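Local coordinates for protein argonaute (Methanocaldococcus jannaschii, PDB 5G5S) that cleaves single-stranded target DNA under the direction of short DNA guides and may defend its archaeal host against invading genetic elements, at residues 533-538 against 690-695; 522-527 against 682-687; 545-550 against 567-572; 178-183 against 443-448; 552-555 against 559-562. One frame throughout, in Å; residues are numbered along the deposited sequence.

Interaction 1: residues 533-538 against 690-695; sequences IQPIET and DKFVKA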
# COMPACT_ATOMS: atom_id res chain seq x y z
N ILE A 533 15.84 -4.77 5.56
CA ILE A 533 14.46 -5.16 5.34
C ILE A 533 14.26 -6.06 6.57
O ILE A 533 14.71 -7.21 6.60
CB ILE A 533 14.20 -5.86 3.99
CG1 ILE A 533 14.67 -4.99 2.80
CG2 ILE A 533 12.70 -6.24 3.88
CD1 ILE A 533 14.83 -5.74 1.46
N GLN A 534 13.75 -5.45 7.65
CA GLN A 534 13.61 -6.08 8.95
C GLN A 534 12.24 -6.65 9.28
O GLN A 534 11.38 -5.89 9.70
CB GLN A 534 14.08 -5.09 10.05
CG GLN A 534 14.60 -5.75 11.32
CD GLN A 534 15.69 -6.75 11.04
OE1 GLN A 534 16.78 -6.41 10.54
NE2 GLN A 534 15.39 -8.02 11.27
N PRO A 535 12.05 -8.00 9.23
CA PRO A 535 10.77 -8.57 9.71
C PRO A 535 10.64 -8.33 11.22
O PRO A 535 11.64 -8.31 11.92
CB PRO A 535 10.92 -10.08 9.43
CG PRO A 535 12.10 -10.22 8.52
CD PRO A 535 13.00 -9.06 8.83
N ILE A 536 9.42 -8.08 11.70
CA ILE A 536 9.17 -7.83 13.12
C ILE A 536 8.28 -8.93 13.69
O ILE A 536 7.19 -9.16 13.17
CB ILE A 536 8.57 -6.40 13.42
CG1 ILE A 536 9.30 -5.23 12.66
CG2 ILE A 536 8.41 -6.12 14.93
CD1 ILE A 536 10.79 -4.98 13.00
N GLU A 537 8.75 -9.60 14.76
CA GLU A 537 8.01 -10.64 15.48
C GLU A 537 7.00 -9.94 16.38
O GLU A 537 7.35 -8.90 16.95
CB GLU A 537 8.94 -11.46 16.37
CG GLU A 537 9.94 -12.33 15.63
CD GLU A 537 10.97 -12.97 16.54
OE1 GLU A 537 10.59 -13.86 17.33
OE2 GLU A 537 12.16 -12.60 16.45
N THR A 538 5.78 -10.49 16.54
CA THR A 538 4.76 -9.91 17.42
C THR A 538 5.19 -10.03 18.90
O THR A 538 5.86 -11.02 19.24
CB THR A 538 3.38 -10.52 17.19
OG1 THR A 538 3.46 -11.93 17.32
CG2 THR A 538 2.77 -10.13 15.86
N ASP A 690 5.21 -2.78 2.84
CA ASP A 690 3.91 -3.35 2.48
C ASP A 690 4.06 -4.55 1.54
O ASP A 690 3.40 -5.56 1.74
CB ASP A 690 2.97 -2.29 1.91
CG ASP A 690 1.60 -2.85 1.55
OD1 ASP A 690 0.89 -3.32 2.48
OD2 ASP A 690 1.27 -2.89 0.35
N LYS A 691 4.97 -4.44 0.54
CA LYS A 691 5.27 -5.50 -0.42
C LYS A 691 5.89 -6.74 0.24
O LYS A 691 5.67 -7.87 -0.22
CB LYS A 691 6.17 -4.97 -1.55
CG LYS A 691 5.41 -4.32 -2.71
CD LYS A 691 6.38 -3.90 -3.81
CE LYS A 691 5.76 -3.83 -5.19
NZ LYS A 691 6.63 -3.11 -6.18
N PHE A 692 6.67 -6.55 1.32
CA PHE A 692 7.30 -7.65 2.04
C PHE A 692 6.26 -8.39 2.88
O PHE A 692 6.25 -9.62 2.89
CB PHE A 692 8.50 -7.20 2.89
CG PHE A 692 9.12 -8.33 3.70
CD1 PHE A 692 10.01 -9.22 3.12
CD2 PHE A 692 8.75 -8.54 5.03
CE1 PHE A 692 10.56 -10.27 3.85
CE2 PHE A 692 9.30 -9.59 5.76
CZ PHE A 692 10.20 -10.44 5.17
N VAL A 693 5.37 -7.64 3.55
CA VAL A 693 4.29 -8.20 4.38
C VAL A 693 3.33 -9.04 3.52
O VAL A 693 2.98 -10.15 3.93
CB VAL A 693 3.61 -7.12 5.28
CG1 VAL A 693 2.36 -7.66 5.99
CG2 VAL A 693 4.61 -6.59 6.32
N LYS A 694 3.00 -8.57 2.29
CA LYS A 694 2.17 -9.32 1.34
C LYS A 694 2.87 -10.60 0.90
O LYS A 694 2.24 -11.66 0.89
CB LYS A 694 1.77 -8.47 0.10
CG LYS A 694 0.90 -7.24 0.36
CD LYS A 694 -0.46 -7.56 0.99
CE LYS A 694 -1.12 -6.34 1.59
NZ LYS A 694 -2.16 -6.70 2.59
N ALA A 695 4.18 -10.50 0.57
CA ALA A 695 5.03 -11.61 0.15
C ALA A 695 5.10 -12.70 1.21
O ALA A 695 4.99 -13.88 0.89
CB ALA A 695 6.44 -11.11 -0.18
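Phe-692 carries this contact from the helix side, reaching across to Ile-533 and Pro-535 on the strand. All of it is apolar. With CG anti to the backbone N (chi1 177°), the ring stretches away from the helix and bridges the 8.3 Å between the CA atoms of Ile-533 and Phe-692. Ile-533 sets its CG2 methyl over one face of the ring, 4.1 Å from Phe-692 CD1, towards the end where the ring joins its CB. Pro-535 works on the far end: its CG approaches Phe-692 CZ at 3.9 Å, and its CB lies 4.0 Å from Phe-692 CE2. The proline comes in obliquely, neither over the face nor at the edge; the isoleucine sits near CG and CD1, the proline near CE2 and CZ.

No hydrogen bond joins the two segments. The helix keeps its own i to i+4 bonds, Lys-694 N to Asp-690 O and Ala-695 N to Lys-691 O, both at 3.1 Å. Phe-714 meets the Phe-692 ring edge-to-face, and Leu-707 of helix 704-708 touches Ile-533, Pro-535 and Phe-692, adding to the apolar cluster.

Two residues before Phe-692 comes Asp-690, by similarity an active-site residue and manganese ligand, close to Asp-506. A late helix laid on the central sheet and carrying a catalytic acid is characteristic of the RNase H-like fold of PIWI domains.

Interaction 2: residues 522-527 against 682-687; sequences VVYDSE and IPAPIH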
# COMPACT_ATOMS: atom_id res chain seq x y z
N VAL A 522 11.36 -1.27 6.76
CA VAL A 522 12.34 -1.11 5.69
C VAL A 522 13.14 0.13 6.07
O VAL A 522 12.59 1.22 6.19
CB VAL A 522 11.77 -1.14 4.24
CG1 VAL A 522 12.88 -0.91 3.22
CG2 VAL A 522 11.11 -2.48 3.97
N VAL A 523 14.41 -0.08 6.42
CA VAL A 523 15.32 0.95 6.90
C VAL A 523 16.11 1.59 5.76
O VAL A 523 16.86 0.91 5.06
CB VAL A 523 16.24 0.41 8.03
CG1 VAL A 523 17.11 1.52 8.62
CG2 VAL A 523 15.43 -0.28 9.13
N TYR A 524 15.96 2.91 5.61
CA TYR A 524 16.67 3.72 4.63
C TYR A 524 17.64 4.63 5.36
O TYR A 524 17.30 5.14 6.43
CB TYR A 524 15.69 4.56 3.79
CG TYR A 524 15.12 3.81 2.61
CD1 TYR A 524 14.35 2.66 2.79
CD2 TYR A 524 15.32 4.26 1.32
CE1 TYR A 524 13.82 1.97 1.71
CE2 TYR A 524 14.79 3.58 0.22
CZ TYR A 524 14.04 2.44 0.43
OH TYR A 524 13.52 1.76 -0.64
N ASP A 525 18.82 4.86 4.79
CA ASP A 525 19.78 5.78 5.39
C ASP A 525 19.57 7.20 4.85
O ASP A 525 18.64 7.41 4.07
CB ASP A 525 21.24 5.28 5.21
CG ASP A 525 21.77 5.18 3.79
OD1 ASP A 525 21.12 5.71 2.86
OD2 ASP A 525 22.86 4.60 3.61
N SER A 526 20.43 8.15 5.26
CA SER A 526 20.36 9.55 4.84
C SER A 526 20.53 9.77 3.32
O SER A 526 20.12 10.83 2.83
CB SER A 526 21.33 10.41 5.64
OG SER A 526 22.68 10.11 5.34
N GLU A 527 21.14 8.79 2.59
CA GLU A 527 21.35 8.85 1.13
C GLU A 527 20.20 8.17 0.33
O GLU A 527 20.25 8.15 -0.91
CB GLU A 527 22.68 8.17 0.72
CG GLU A 527 23.96 8.79 1.26
CD GLU A 527 25.18 7.92 1.03
OE1 GLU A 527 25.11 6.70 1.32
OE2 GLU A 527 26.21 8.45 0.55
N ILE A 682 3.57 6.04 -3.40
CA ILE A 682 3.91 6.22 -2.00
C ILE A 682 5.41 6.07 -1.76
O ILE A 682 6.02 5.29 -2.49
CB ILE A 682 2.99 5.42 -1.01
CG1 ILE A 682 3.22 3.91 -1.09
CG2 ILE A 682 1.49 5.82 -1.11
CD1 ILE A 682 2.94 3.24 0.22
N PRO A 683 6.04 6.81 -0.80
CA PRO A 683 7.49 6.67 -0.58
C PRO A 683 8.01 5.24 -0.50
O PRO A 683 7.38 4.40 0.12
CB PRO A 683 7.71 7.43 0.74
CG PRO A 683 6.64 8.43 0.77
CD PRO A 683 5.45 7.80 0.13
N ALA A 684 9.17 4.95 -1.13
CA ALA A 684 9.78 3.61 -1.16
C ALA A 684 9.91 2.85 0.20
O ALA A 684 9.55 1.68 0.22
CB ALA A 684 11.09 3.62 -1.93
N PRO A 685 10.30 3.47 1.35
CA PRO A 685 10.36 2.70 2.61
C PRO A 685 9.05 2.01 3.01
O PRO A 685 9.05 0.80 3.30
CB PRO A 685 10.82 3.73 3.65
CG PRO A 685 11.51 4.79 2.85
CD PRO A 685 10.77 4.86 1.57
N ILE A 686 7.92 2.77 2.99
CA ILE A 686 6.59 2.24 3.33
C ILE A 686 6.04 1.31 2.23
O ILE A 686 5.49 0.26 2.55
CB ILE A 686 5.60 3.34 3.85
CG1 ILE A 686 4.25 2.72 4.30
CG2 ILE A 686 5.41 4.50 2.84
CD1 ILE A 686 3.29 3.65 5.01
N HIS A 687 6.26 1.67 0.95
CA HIS A 687 5.86 0.87 -0.23
C HIS A 687 6.46 -0.56 -0.18
O HIS A 687 5.75 -1.52 -0.43
CB HIS A 687 6.28 1.60 -1.53
CG HIS A 687 6.13 0.77 -2.77
ND1 HIS A 687 4.91 0.67 -3.43
CD2 HIS A 687 7.05 0.03 -3.43
CE1 HIS A 687 5.12 -0.13 -4.46
NE2 HIS A 687 6.39 -0.56 -4.50
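This is a buried, mainly apolar contact, with a CH-pi interaction at its centre, in which Tyr-524 and Val-522 of strand 517-525 receive Ala-684 and Pro-685 from the first turn of helix 684-697. Pro-685 points CG at a face of the Tyr-524 ring, 3.7 Å from the ring centroid and 18° off the normal, slightly displaced towards the rim near Tyr-524 CD1. The pyrrolidine and the tyrosine side chain meet at about a right angle. Further out, Tyr-524 OH lies 3.3 Å from the methyl CB of Ala-684, so the phenol spans both residues. Val-522 meets backbone instead: its CB is 3.5 Å from Pro-685 O.

Each segment also holds its own shape. Pro-683 is the N-cap, and its O accepts from His-687 N at 3.1 Å, closing the first helical turn. Beyond the tyrosine, Asp-525 OD1 takes the backbone N of Glu-527 at 3.1 Å in an Asx turn, while its OD2 forms a salt bridge with Arg-531.

Strand 517-525 runs antiparallel between 501-506 and 530-537. The helix start rests on strands 517-525 and 501-506, where Ile-502 also touches Pro-685, while Ile-530 of strand 530-537 packs against the same Val-522 and Tyr-524.

Interaction 3: residues 545-550 against 567-572; sequences LHLPYV and ILFLRD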
# COMPACT_ATOMS: atom_id res chain seq x y z
N LEU A 545 1.07 -4.95 17.89
CA LEU A 545 2.42 -4.58 17.48
C LEU A 545 2.47 -3.03 17.29
O LEU A 545 2.24 -2.50 16.20
CB LEU A 545 2.74 -5.39 16.21
CG LEU A 545 4.05 -5.23 15.45
CD1 LEU A 545 5.17 -4.74 16.31
CD2 LEU A 545 4.44 -6.52 14.78
N HIS A 546 2.76 -2.32 18.39
CA HIS A 546 2.82 -0.85 18.47
C HIS A 546 4.22 -0.28 18.21
O HIS A 546 5.21 -1.01 18.30
CB HIS A 546 2.25 -0.38 19.83
CG HIS A 546 2.92 -0.98 21.03
ND1 HIS A 546 2.89 -2.35 21.28
CD2 HIS A 546 3.60 -0.38 22.04
CE1 HIS A 546 3.55 -2.53 22.41
NE2 HIS A 546 4.01 -1.37 22.89
N LEU A 547 4.31 1.02 17.86
CA LEU A 547 5.58 1.72 17.61
C LEU A 547 6.60 1.60 18.76
O LEU A 547 7.73 1.21 18.47
CB LEU A 547 5.38 3.16 17.14
CG LEU A 547 6.62 3.89 16.60
CD1 LEU A 547 7.25 3.15 15.41
CD2 LEU A 547 6.30 5.32 16.23
N PRO A 548 6.26 1.83 20.06
CA PRO A 548 7.27 1.62 21.12
C PRO A 548 7.93 0.23 21.09
O PRO A 548 9.14 0.14 21.25
CB PRO A 548 6.47 1.84 22.41
CG PRO A 548 5.37 2.77 21.99
CD PRO A 548 4.98 2.30 20.64
N TYR A 549 7.14 -0.84 20.81
CA TYR A 549 7.65 -2.21 20.70
C TYR A 549 8.57 -2.41 19.49
O TYR A 549 9.57 -3.12 19.61
CB TYR A 549 6.51 -3.25 20.70
CG TYR A 549 6.97 -4.65 20.37
CD1 TYR A 549 7.52 -5.47 21.35
CD2 TYR A 549 6.91 -5.14 19.07
CE1 TYR A 549 8.01 -6.74 21.03
CE2 TYR A 549 7.36 -6.41 18.75
CZ TYR A 549 7.91 -7.22 19.73
OH TYR A 549 8.33 -8.48 19.39
N VAL A 550 8.24 -1.80 18.32
CA VAL A 550 9.04 -1.86 17.09
C VAL A 550 10.46 -1.35 17.39
O VAL A 550 11.44 -2.03 17.07
CB VAL A 550 8.37 -1.10 15.91
CG1 VAL A 550 9.30 -1.00 14.69
CG2 VAL A 550 7.05 -1.75 15.51
N ILE A 567 15.47 9.80 13.67
CA ILE A 567 14.73 8.76 12.95
C ILE A 567 13.33 9.21 12.63
O ILE A 567 12.62 9.71 13.50
CB ILE A 567 14.72 7.41 13.77
CG1 ILE A 567 16.15 6.92 14.10
CG2 ILE A 567 13.94 6.30 13.05
CD1 ILE A 567 16.23 6.11 15.35
N LEU A 568 12.93 9.00 11.37
CA LEU A 568 11.59 9.33 10.89
C LEU A 568 10.89 8.02 10.53
O LEU A 568 11.42 7.26 9.73
CB LEU A 568 11.66 10.28 9.67
CG LEU A 568 10.34 10.56 8.91
CD1 LEU A 568 9.36 11.35 9.75
CD2 LEU A 568 10.58 11.24 7.57
N PHE A 569 9.72 7.75 11.15
CA PHE A 569 8.89 6.57 10.86
C PHE A 569 7.72 6.94 9.96
O PHE A 569 7.04 7.94 10.18
CB PHE A 569 8.37 5.88 12.12
CG PHE A 569 9.40 5.09 12.88
CD1 PHE A 569 10.14 5.69 13.90
CD2 PHE A 569 9.60 3.74 12.62
CE1 PHE A 569 11.08 4.95 14.62
CE2 PHE A 569 10.55 3.01 13.34
CZ PHE A 569 11.29 3.62 14.32
N LEU A 570 7.50 6.11 8.96
CA LEU A 570 6.43 6.25 7.99
C LEU A 570 5.48 5.08 8.20
O LEU A 570 5.89 3.91 8.16
CB LEU A 570 7.04 6.19 6.58
CG LEU A 570 7.52 7.46 5.87
CD1 LEU A 570 8.06 8.53 6.78
CD2 LEU A 570 8.49 7.13 4.77
N ARG A 571 4.20 5.39 8.48
CA ARG A 571 3.19 4.36 8.66
C ARG A 571 1.83 4.74 8.07
O ARG A 571 1.52 5.92 7.94
CB ARG A 571 3.11 3.84 10.12
CG ARG A 571 2.96 4.91 11.21
CD ARG A 571 2.99 4.31 12.61
NE ARG A 571 1.67 3.88 13.06
CZ ARG A 571 1.42 3.22 14.19
NH1 ARG A 571 2.41 2.89 15.01
NH2 ARG A 571 0.18 2.88 14.51
N ASP A 572 1.07 3.73 7.65
CA ASP A 572 -0.29 3.87 7.15
C ASP A 572 -1.12 3.50 8.36
O ASP A 572 -1.60 2.37 8.46
CB ASP A 572 -0.57 2.90 5.99
CG ASP A 572 -1.73 3.32 5.10
OD1 ASP A 572 -2.85 3.51 5.62
OD2 ASP A 572 -1.52 3.43 3.87
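Leu-547, in the first turn of helix 547-556, has the most surface buried here, and it shares the contact with Phe-569 and Arg-571 of the strand beneath. Its CG stands anti to the backbone N (chi1 -169°), which sends the CD1 methyl down onto Phe-569. There CD1 sits over the middle of the ring, 3.8 Å from the centroid and 13° off the normal, a CH-pi contact with CD2 of the same ring at 3.7 Å. Val-550, one turn on, adds a looser touch: its CG1 is 4.4 Å from Phe-569 CE2.

Arg-571 points its side chain to the same side of the strand as Phe-569, two residues along. The chain bends at chi3 (-87°) and brings the guanidinium edge-on to the leucine, with NH1 3.7 Å from Leu-547 CB. No hydrogen bond joins the two segments. Glu-579 of helix 577-590 instead accepts from Leu-547 N and makes a long, weak ion pair with Arg-571 NH1, so one carboxylate serves both sides at the start of the helix. Met-503 of strand 501-506 also touches Phe-569.

Asp-572 follows directly after the strand and is, by similarity, a catalytic residue and manganese ligand. A helix packed across the central parallel strands, one of which is followed directly by an aspartate that is probably catalytic, belongs to the RNase H-like fold of the PIWI domain.

Interaction 4: residues 178-183 against 443-448; sequences LEEYVG and YYEILK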
# COMPACT_ATOMS: atom_id res chain seq x y z
N LEU A 178 -4.40 -19.33 -4.98
CA LEU A 178 -5.08 -18.77 -3.82
C LEU A 178 -4.13 -17.88 -2.99
O LEU A 178 -4.55 -16.81 -2.55
CB LEU A 178 -5.68 -19.89 -2.95
CG LEU A 178 -6.72 -19.45 -1.92
CD1 LEU A 178 -7.97 -18.91 -2.58
CD2 LEU A 178 -7.07 -20.58 -0.99
N GLU A 179 -2.86 -18.31 -2.83
CA GLU A 179 -1.82 -17.57 -2.10
C GLU A 179 -1.53 -16.20 -2.73
O GLU A 179 -1.28 -15.24 -2.01
CB GLU A 179 -0.54 -18.40 -1.95
CG GLU A 179 -0.75 -19.71 -1.21
CD GLU A 179 0.43 -20.64 -1.03
OE1 GLU A 179 1.42 -20.54 -1.79
OE2 GLU A 179 0.35 -21.50 -0.12
N GLU A 180 -1.64 -16.11 -4.07
CA GLU A 180 -1.46 -14.87 -4.83
C GLU A 180 -2.55 -13.83 -4.52
O GLU A 180 -2.41 -12.67 -4.93
CB GLU A 180 -1.43 -15.18 -6.34
CG GLU A 180 -0.08 -15.66 -6.85
CD GLU A 180 1.12 -14.85 -6.40
OE1 GLU A 180 1.13 -13.62 -6.63
OE2 GLU A 180 2.03 -15.45 -5.79
N TYR A 181 -3.63 -14.25 -3.83
CA TYR A 181 -4.76 -13.41 -3.44
C TYR A 181 -4.67 -12.86 -2.02
O TYR A 181 -5.55 -12.12 -1.59
CB TYR A 181 -6.12 -14.07 -3.80
CG TYR A 181 -6.37 -14.02 -5.30
CD1 TYR A 181 -5.79 -14.95 -6.15
CD2 TYR A 181 -7.08 -12.97 -5.87
CE1 TYR A 181 -5.94 -14.87 -7.53
CE2 TYR A 181 -7.24 -12.87 -7.25
CZ TYR A 181 -6.68 -13.83 -8.08
OH TYR A 181 -6.82 -13.74 -9.44
N VAL A 182 -3.56 -13.18 -1.31
CA VAL A 182 -3.29 -12.64 0.03
C VAL A 182 -3.10 -11.11 -0.13
O VAL A 182 -2.32 -10.66 -0.98
CB VAL A 182 -2.06 -13.31 0.71
CG1 VAL A 182 -1.70 -12.60 2.01
CG2 VAL A 182 -2.33 -14.79 0.98
N GLY A 183 -3.90 -10.34 0.61
CA GLY A 183 -3.90 -8.89 0.55
C GLY A 183 -5.09 -8.32 -0.20
O GLY A 183 -5.28 -7.10 -0.23
N TYR A 443 0.47 -17.20 -12.28
CA TYR A 443 1.28 -18.42 -12.38
C TYR A 443 2.76 -18.05 -12.54
O TYR A 443 3.62 -18.78 -12.05
CB TYR A 443 0.81 -19.33 -13.53
CG TYR A 443 -0.44 -20.14 -13.23
CD1 TYR A 443 -0.45 -21.11 -12.23
CD2 TYR A 443 -1.58 -20.01 -14.02
CE1 TYR A 443 -1.58 -21.87 -11.97
CE2 TYR A 443 -2.72 -20.78 -13.78
CZ TYR A 443 -2.72 -21.71 -12.75
OH TYR A 443 -3.84 -22.47 -12.51
N TYR A 444 3.05 -16.89 -13.18
CA TYR A 444 4.41 -16.37 -13.32
C TYR A 444 4.95 -15.93 -11.96
O TYR A 444 6.14 -16.12 -11.69
CB TYR A 444 4.47 -15.21 -14.33
CG TYR A 444 4.21 -15.61 -15.77
CD1 TYR A 444 4.96 -16.61 -16.39
CD2 TYR A 444 3.27 -14.93 -16.54
CE1 TYR A 444 4.73 -16.97 -17.72
CE2 TYR A 444 3.06 -15.25 -17.88
CZ TYR A 444 3.78 -16.29 -18.46
OH TYR A 444 3.57 -16.62 -19.77
N GLU A 445 4.07 -15.39 -11.10
CA GLU A 445 4.40 -14.98 -9.73
C GLU A 445 4.61 -16.24 -8.86
O GLU A 445 5.46 -16.24 -7.97
CB GLU A 445 3.29 -14.08 -9.14
CG GLU A 445 3.16 -12.71 -9.79
CD GLU A 445 4.37 -11.80 -9.68
OE1 GLU A 445 4.97 -11.72 -8.58
OE2 GLU A 445 4.73 -11.18 -10.71
N ILE A 446 3.83 -17.32 -9.15
CA ILE A 446 3.97 -18.63 -8.48
C ILE A 446 5.35 -19.18 -8.80
O ILE A 446 6.03 -19.67 -7.90
CB ILE A 446 2.80 -19.61 -8.85
CG1 ILE A 446 1.47 -19.19 -8.21
CG2 ILE A 446 3.12 -21.09 -8.53
CD1 ILE A 446 1.53 -18.91 -6.69
N LEU A 447 5.78 -19.05 -10.08
CA LEU A 447 7.09 -19.49 -10.55
C LEU A 447 8.22 -18.77 -9.81
O LEU A 447 9.13 -19.44 -9.34
CB LEU A 447 7.23 -19.36 -12.08
CG LEU A 447 8.49 -20.01 -12.71
CD1 LEU A 447 8.46 -21.52 -12.58
CD2 LEU A 447 8.64 -19.62 -14.17
N LYS A 448 8.15 -17.44 -9.67
CA LYS A 448 9.16 -16.64 -8.97
C LYS A 448 9.35 -17.05 -7.51
O LYS A 448 10.49 -17.20 -7.05
CB LYS A 448 8.84 -15.16 -9.05
CG LYS A 448 8.98 -14.58 -10.45
CD LYS A 448 9.16 -13.06 -10.41
CE LYS A 448 7.91 -12.30 -10.03
NZ LYS A 448 8.11 -10.84 -10.22
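Glu-180 folds back at chi2 (-47°), and this bend turns a face of its carboxylate to Glu-445 CB on helix 442-452, with Ile-446 CD1 beside it. On the helix side, Ile-446 turns its CG1 branch by chi2 (-51°) so that CD1 comes up to meet the glutamate. The two chains slide past each other in opposite directions: Glu-180 CG is 3.6 Å from Ile-446 CD1, and Glu-180 OE2 is as close to the same methyl. The other oxygen, OE1, settles 3.3 Å from Glu-445 CB.

Glu-445 starts towards Glu-180, then leads its own carboxylate away. The two side chains cross at roughly a right angle with their carboxylate planes 51° apart, and Glu-180 OE1 still remains 4.7 Å from Glu-445 OE1. Glu-445 OE2 is engaged by a weak salt bridge from Lys-448 NZ one turn later, at 3.4 Å. Lys-698 gives Glu-180 a long, weak ion pair. The neighbouring Glu-179 is salt-bridged to Lys-449, so the PAZ segment is tied to this Mid-domain helix by charge as well as by packing.

Across the two segments themselves there is no hydrogen bond: a carboxylate rests on aliphatic carbon, with a like charge nearby that lysines would partly offset. A contact with one salt bridge beside it and otherwise only packing between the segments would be compatible with PAZ and Mid separating when guide DNA binds.

Interaction 5: residues 552-555 against 559-562; sequences EYLE and NIDM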
# COMPACT_ATOMS: atom_id res chain seq x y z
N GLU A 552 11.99 -0.99 20.37
CA GLU A 552 12.62 -1.90 21.33
C GLU A 552 13.18 -3.11 20.58
O GLU A 552 14.31 -3.50 20.83
CB GLU A 552 11.61 -2.37 22.39
CG GLU A 552 11.23 -1.32 23.42
CD GLU A 552 10.23 -1.83 24.45
OE1 GLU A 552 10.66 -2.54 25.38
OE2 GLU A 552 9.02 -1.54 24.31
N TYR A 553 12.38 -3.68 19.65
CA TYR A 553 12.74 -4.83 18.82
C TYR A 553 13.94 -4.53 17.92
O TYR A 553 14.84 -5.38 17.80
CB TYR A 553 11.52 -5.29 17.98
CG TYR A 553 11.76 -6.61 17.27
CD1 TYR A 553 11.53 -7.82 17.92
CD2 TYR A 553 12.27 -6.65 15.97
CE1 TYR A 553 11.81 -9.04 17.30
CE2 TYR A 553 12.54 -7.86 15.34
CZ TYR A 553 12.31 -9.05 16.01
OH TYR A 553 12.58 -10.24 15.40
N LEU A 554 13.96 -3.33 17.28
CA LEU A 554 15.05 -2.93 16.38
C LEU A 554 16.38 -2.77 17.10
O LEU A 554 17.42 -3.11 16.55
CB LEU A 554 14.70 -1.66 15.59
CG LEU A 554 13.52 -1.72 14.60
CD1 LEU A 554 13.19 -0.35 14.12
CD2 LEU A 554 13.81 -2.63 13.42
N GLU A 555 16.34 -2.27 18.34
CA GLU A 555 17.51 -2.03 19.18
C GLU A 555 18.03 -3.33 19.84
O GLU A 555 19.22 -3.60 19.77
CB GLU A 555 17.19 -0.92 20.23
CG GLU A 555 18.32 -0.55 21.18
CD GLU A 555 19.53 0.13 20.57
OE1 GLU A 555 19.36 1.21 19.96
OE2 GLU A 555 20.66 -0.39 20.72
N ASN A 559 19.55 -5.55 16.31
CA ASN A 559 20.91 -5.01 16.43
C ASN A 559 21.14 -3.69 15.67
O ASN A 559 22.26 -3.41 15.24
CB ASN A 559 22.01 -6.06 16.12
CG ASN A 559 21.83 -7.41 16.78
OD1 ASN A 559 21.62 -8.43 16.10
ND2 ASN A 559 21.91 -7.47 18.11
N ILE A 560 20.10 -2.86 15.54
CA ILE A 560 20.24 -1.55 14.91
C ILE A 560 20.49 -0.53 16.02
O ILE A 560 19.73 -0.49 17.00
CB ILE A 560 19.02 -1.19 14.00
CG1 ILE A 560 18.91 -2.18 12.80
CG2 ILE A 560 19.09 0.26 13.51
CD1 ILE A 560 17.52 -2.51 12.36
N ASP A 561 21.57 0.26 15.90
CA ASP A 561 21.88 1.30 16.89
C ASP A 561 20.85 2.41 16.69
O ASP A 561 20.77 3.01 15.62
CB ASP A 561 23.33 1.82 16.77
CG ASP A 561 23.73 2.90 17.77
OD1 ASP A 561 23.06 3.04 18.82
OD2 ASP A 561 24.75 3.59 17.51
N MET A 562 20.03 2.62 17.71
CA MET A 562 19.00 3.64 17.61
C MET A 562 19.07 4.76 18.62
O MET A 562 18.11 5.51 18.77
CB MET A 562 17.63 3.00 17.45
CG MET A 562 17.35 2.75 15.99
SD MET A 562 15.98 1.70 15.72
CE MET A 562 14.61 2.85 16.04
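Leu-554 and Glu-555, near the end of helix 547-556, are bound by two hydrogen bonds to the chain that turns back after it, at Ile-560 and Met-562. In the first, Ile-560 N donates to Leu-554 O at 2.9 Å; the N-H...O angle of 162° is nearly straight. Asn-559 N is also near that oxygen, at 3.2 Å, but at an angle too poor for a bond. Asn-559, the first residue to leave helical geometry, has positive phi, and this reverses the chain so that Ile-560 can reach back.

The second bond uses a side chain. Glu-555 has CG anti to its backbone N and then bends at chi2 (67°), curling its carboxylate round to Met-562. Met-562 N donates a hydrogen bond to Glu-555 OE1 at 2.7 Å, arriving on the syn side and 25° out of the carboxylate plane. Ile-560 O receives a CA-H...O contact from Glu-555 CA at 3.5 Å. Less comfortably, Glu-555 OE1 lies 4.3 Å from Asp-561 OD1, a like charge; that aspartate oxygen also takes a weak bond from Glu-563 N. Lys-565 NZ satisfies Asp-561 O, and Ser-592 OG is bonded to Met-562 O.

Apolar groups close the inner side. Leu-554 CB touches Met-562 SD at 3.6 Å, and the Leu-554 and Ile-560 side chains lie side by side, pointing the same way, CD2 to CD1 3.9 Å. Beneath them lies the sheet: Met-503 of strand 501-506 touches both Leu-554 and Met-562, Tyr-501 meets Ile-560, and Met-562 packs on Ile-567 and Phe-569 of strand 566-571.

Four of the contacts belong to the PIWI domain and its central sheet. Interactions 1 and 2 share helix 684-697 and land on the neighbouring strands 530-537 and 517-525, touching through Ile-533 and Val-522. Interactions 3 and 5 share helix 547-556, which Ile-536 meets from strand 530-537; their centres lie about 12 Å apart. Along the chain, 5 is nested in 3, and 3 inside the loops closed by 1 and 2, which themselves alternate. Both helices pack on the sheet; Asp-572, just past a strand, and Asp-690, on helix 684-697, are catalytic by similarity. Interaction 4 closes earlier and joins PAZ to Mid, though Lys-694 packs on Gly-183, bringing PIWI to this junction.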